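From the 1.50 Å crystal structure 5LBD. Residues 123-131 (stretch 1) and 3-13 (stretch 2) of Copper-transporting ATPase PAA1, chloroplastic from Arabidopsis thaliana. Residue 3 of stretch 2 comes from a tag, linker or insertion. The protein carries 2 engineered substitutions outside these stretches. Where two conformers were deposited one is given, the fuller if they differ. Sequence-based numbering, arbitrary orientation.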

# COMPACT_ATOMS: atom_id res chain seq x y z
N THR A 123 2.97 -12.01 -0.73
CA THR A 123 2.01 -12.00 0.37
C THR A 123 1.01 -10.87 0.20
O THR A 123 1.39 -9.72 -0.08
CB THR A 123 2.73 -11.87 1.70
OG1 THR A 123 3.57 -13.01 1.88
CG2 THR A 123 1.74 -11.80 2.84
N LEU A 124 -0.27 -11.18 0.36
CA LEU A 124 -1.27 -10.13 0.46
C LEU A 124 -1.21 -9.66 1.89
O LEU A 124 -1.58 -10.38 2.81
CB LEU A 124 -2.66 -10.66 0.09
CG LEU A 124 -3.84 -9.74 0.24
CD1 LEU A 124 -3.66 -8.51 -0.60
CD2 LEU A 124 -5.11 -10.47 -0.18
N ALA A 125 -0.66 -8.46 2.09
CA ALA A 125 -0.28 -7.98 3.39
C ALA A 125 -1.40 -7.25 4.12
O ALA A 125 -1.40 -7.26 5.36
CB ALA A 125 0.92 -7.05 3.27
N ALA A 126 -2.27 -6.55 3.40
CA ALA A 126 -3.19 -5.65 4.08
C ALA A 126 -4.22 -5.12 3.11
O ALA A 126 -4.05 -5.15 1.89
CB ALA A 126 -2.44 -4.48 4.72
N VAL A 127 -5.29 -4.58 3.68
CA VAL A 127 -6.21 -3.74 2.93
C VAL A 127 -6.31 -2.45 3.73
O VAL A 127 -6.30 -2.47 4.97
CB VAL A 127 -7.58 -4.42 2.69
CG1 VAL A 127 -8.27 -4.80 3.98
CG2 VAL A 127 -8.48 -3.53 1.84
N ILE A 128 -6.36 -1.33 3.04
CA ILE A 128 -6.52 -0.02 3.67
C ILE A 128 -7.85 0.56 3.23
O ILE A 128 -8.13 0.63 2.02
CB ILE A 128 -5.38 0.96 3.33
CG1 ILE A 128 -4.02 0.35 3.68
CG2 ILE A 128 -5.60 2.29 4.05
CD1 ILE A 128 -2.84 1.15 3.16
N ARG A 129 -8.66 0.98 4.19
CA ARG A 129 -9.94 1.62 3.93
C ARG A 129 -9.82 3.12 4.14
O ARG A 129 -9.11 3.58 5.05
CB ARG A 129 -11.05 1.09 4.85
CG ARG A 129 -11.15 -0.40 4.92
CD ARG A 129 -12.49 -0.82 5.55
NE ARG A 129 -12.97 0.11 6.58
CZ ARG A 129 -13.86 1.07 6.37
NH1 ARG A 129 -14.39 1.25 5.16
NH2 ARG A 129 -14.22 1.87 7.37
N PHE A 130 -10.53 3.88 3.30
CA PHE A 130 -10.57 5.33 3.31
C PHE A 130 -12.01 5.81 3.43
O PHE A 130 -12.90 5.21 2.82
CB PHE A 130 -10.00 5.91 2.02
CG PHE A 130 -8.61 5.49 1.73
CD1 PHE A 130 -8.36 4.25 1.21
CD2 PHE A 130 -7.54 6.31 2.00
CE1 PHE A 130 -7.07 3.83 0.95
CE2 PHE A 130 -6.24 5.89 1.74
CZ PHE A 130 -6.01 4.67 1.22
N GLU A 131 -12.22 6.89 4.16
CA GLU A 131 -13.53 7.53 4.22
C GLU A 131 -13.37 9.00 3.88
O GLU A 131 -12.27 9.45 3.56
CB GLU A 131 -14.17 7.36 5.61
CG GLU A 131 -14.47 5.92 6.00
CD GLU A 131 -15.03 5.78 7.42
OE1 GLU A 131 -15.31 6.82 8.06
OE2 GLU A 131 -15.18 4.64 7.90
OXT GLU A 131 -14.33 9.78 3.91
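Stretch 2 3-13: SHPVVTEVIIP

The most unusual feature of this contact is a beta bulge. Stretch 2 lies antiparallel alongside stretch 1, but the register slips by one residue between Arg129 and Phe130, so that Arg129 pairs with Glu9 while Phe130 pairs with Val7, and Thr8 is the extra residue. Its phi/psi of -114/-37° departs from the extended values of its neighbours. The carbonyl of Arg129 gathers the amides there: Thr8 N donates to Arg129 O at 2.8 Å and almost straight, Glu9 N makes a weak bond to Arg129 O at 3.4 Å, and Thr8 OG1 adds another weak one to Arg129 O at 3.1 Å. A threonine suits this place because its CA-to-CB bond points toward stretch 1 and its short hydroxyl reaches the shared carbonyl.

From Arg129 back toward Val127 the pairing is regular. Strand 7-11 runs against strand 123-130 with an angle of 155° between their N-to-C directions, and their axes approach to 4.6 Å. Arg129 N donates to Glu9 O at 2.8 Å, completing that hydrogen-bonded pair. Two residues along, Ile11 N donates to Val127 O at 2.9 Å and Val127 N to Ile11 O at 3.1 Å. Between these pairs Ile128 faces Val10 in a non-hydrogen-bonded pair, with Ile128 CA 4.6 Å from Val10 CA; Ile128 CA also makes a CA-H...O contact with Glu9 O at 3.4 Å.

The side chains alternate between the two faces of the sheet. One face carries Val127, Arg129, Glu9 and Ile11. Here Arg129 NE meets Glu9 OE1 at 2.9 Å in a salt bridge, the carboxylate oxygen lying at the edge of the guanidinium, near its plane, where the N-H groups point. Arg129 NH2 also bridges to Glu131 OE2 within its own stretch at 3.0 Å, so one guanidinium serves two acids. Val127 and Ile11, beta-branched and so at ease in extended backbone, pack with Val127 CG1 3.6 Å from Ile11 CB, and Ile11 CD1 lies 4.2 Å from the aliphatic Arg129 CD.

Ile128 and Val10 occupy the other face, both buried. Ile128 CG1 lies 4.3 Å from Val10 CG2, and Ile128 CG2 reaches past the bulge to Val7 CG1 at 3.9 Å. Val7 also meets the buried aromatic ring of Phe130, with Val7 CG2 3.5 Å from Phe130 CE2; the apolar surfaces of both residues suit this packing.

The paired backbones continue past the bulge toward the C-terminus of stretch 1, where Val6 N donates to Glu131 O at 3.2 Å and Glu131 N returns a bond to Val6 O at 3.1 Å. At the other end stretch 2 closes with Pro13, whose ring carbon CD lies 3.0 Å from Ala125 O. Proline has no amide proton to offer that carbonyl, so the approach is a tight carbon contact. Nearby, Ile12 has its CA-to-CB bond pointing away from stretch 1, yet the end of its side chain comes nearer, with Ile12 CD1 3.8 Å from Ala126 CB.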

# COMPACT_ATOMS: atom_id res chain seq x y z
N SER A 3 -14.67 13.13 -0.81
CA SER A 3 -14.04 14.40 -1.11
C SER A 3 -12.56 14.33 -0.80
O SER A 3 -11.73 14.15 -1.69
CB SER A 3 -14.67 15.54 -0.30
OG SER A 3 -13.82 16.67 -0.29
N HIS A 4 -12.25 14.45 0.48
CA HIS A 4 -10.89 14.49 0.98
C HIS A 4 -10.53 13.13 1.57
O HIS A 4 -10.83 12.89 2.75
CB HIS A 4 -10.79 15.61 2.03
CG HIS A 4 -9.47 15.67 2.74
ND1 HIS A 4 -8.30 15.21 2.18
CD2 HIS A 4 -9.15 16.14 3.96
CE1 HIS A 4 -7.31 15.39 3.02
NE2 HIS A 4 -7.79 15.96 4.12
N PRO A 5 -9.92 12.21 0.81
CA PRO A 5 -9.71 10.86 1.35
C PRO A 5 -8.80 10.88 2.56
O PRO A 5 -7.79 11.59 2.61
CB PRO A 5 -9.08 10.10 0.17
CG PRO A 5 -8.58 11.14 -0.74
CD PRO A 5 -9.45 12.33 -0.58
N VAL A 6 -9.18 10.07 3.56
CA VAL A 6 -8.39 9.88 4.76
C VAL A 6 -8.34 8.39 5.08
O VAL A 6 -9.36 7.70 4.99
CB VAL A 6 -8.96 10.67 5.96
CG1 VAL A 6 -7.99 10.64 7.11
CG2 VAL A 6 -9.28 12.09 5.56
N VAL A 7 -7.16 7.91 5.47
CA VAL A 7 -7.04 6.54 5.93
C VAL A 7 -7.89 6.37 7.17
O VAL A 7 -7.80 7.18 8.11
CB VAL A 7 -5.57 6.20 6.20
CG1 VAL A 7 -5.45 4.88 6.92
CG2 VAL A 7 -4.78 6.17 4.89
N THR A 8 -8.74 5.35 7.18
CA THR A 8 -9.51 5.09 8.39
C THR A 8 -9.15 3.78 9.06
O THR A 8 -9.11 3.71 10.30
CB THR A 8 -11.01 5.11 8.08
OG1 THR A 8 -11.33 4.13 7.10
CG2 THR A 8 -11.41 6.47 7.56
N GLU A 9 -8.84 2.75 8.29
CA GLU A 9 -8.61 1.44 8.85
C GLU A 9 -7.56 0.72 8.03
O GLU A 9 -7.59 0.74 6.79
CB GLU A 9 -9.89 0.62 8.88
CG GLU A 9 -9.75 -0.68 9.65
CD GLU A 9 -11.06 -1.45 9.74
OE1 GLU A 9 -12.02 -1.06 9.05
OE2 GLU A 9 -11.14 -2.43 10.52
N VAL A 10 -6.64 0.07 8.73
CA VAL A 10 -5.68 -0.83 8.12
C VAL A 10 -5.96 -2.21 8.67
O VAL A 10 -5.96 -2.40 9.90
CB VAL A 10 -4.23 -0.42 8.41
CG1 VAL A 10 -3.26 -1.32 7.73
CG2 VAL A 10 -3.99 1.03 7.96
N ILE A 11 -6.24 -3.18 7.78
CA ILE A 11 -6.62 -4.53 8.18
C ILE A 11 -5.52 -5.50 7.77
O ILE A 11 -5.09 -5.50 6.61
CB ILE A 11 -7.96 -4.93 7.54
CG1 ILE A 11 -9.03 -3.89 7.87
CG2 ILE A 11 -8.39 -6.31 8.02
CD1 ILE A 11 -10.35 -4.10 7.19
N ILE A 12 -5.11 -6.36 8.70
CA ILE A 12 -3.93 -7.22 8.56
C ILE A 12 -4.37 -8.67 8.69
O ILE A 12 -5.03 -9.03 9.67
CB ILE A 12 -2.86 -6.93 9.62
CG1 ILE A 12 -2.51 -5.45 9.70
CG2 ILE A 12 -1.62 -7.78 9.34
CD1 ILE A 12 -1.92 -4.92 8.46
N PRO A 13 -3.96 -9.57 7.79
CA PRO A 13 -4.28 -11.00 7.89
C PRO A 13 -3.29 -11.80 8.72
O PRO A 13 -3.67 -12.93 9.08
CB PRO A 13 -4.25 -11.46 6.45
CG PRO A 13 -3.19 -10.61 5.84
CD PRO A 13 -3.20 -9.29 6.56
O HOH W 1 -13.87 11.93 1.39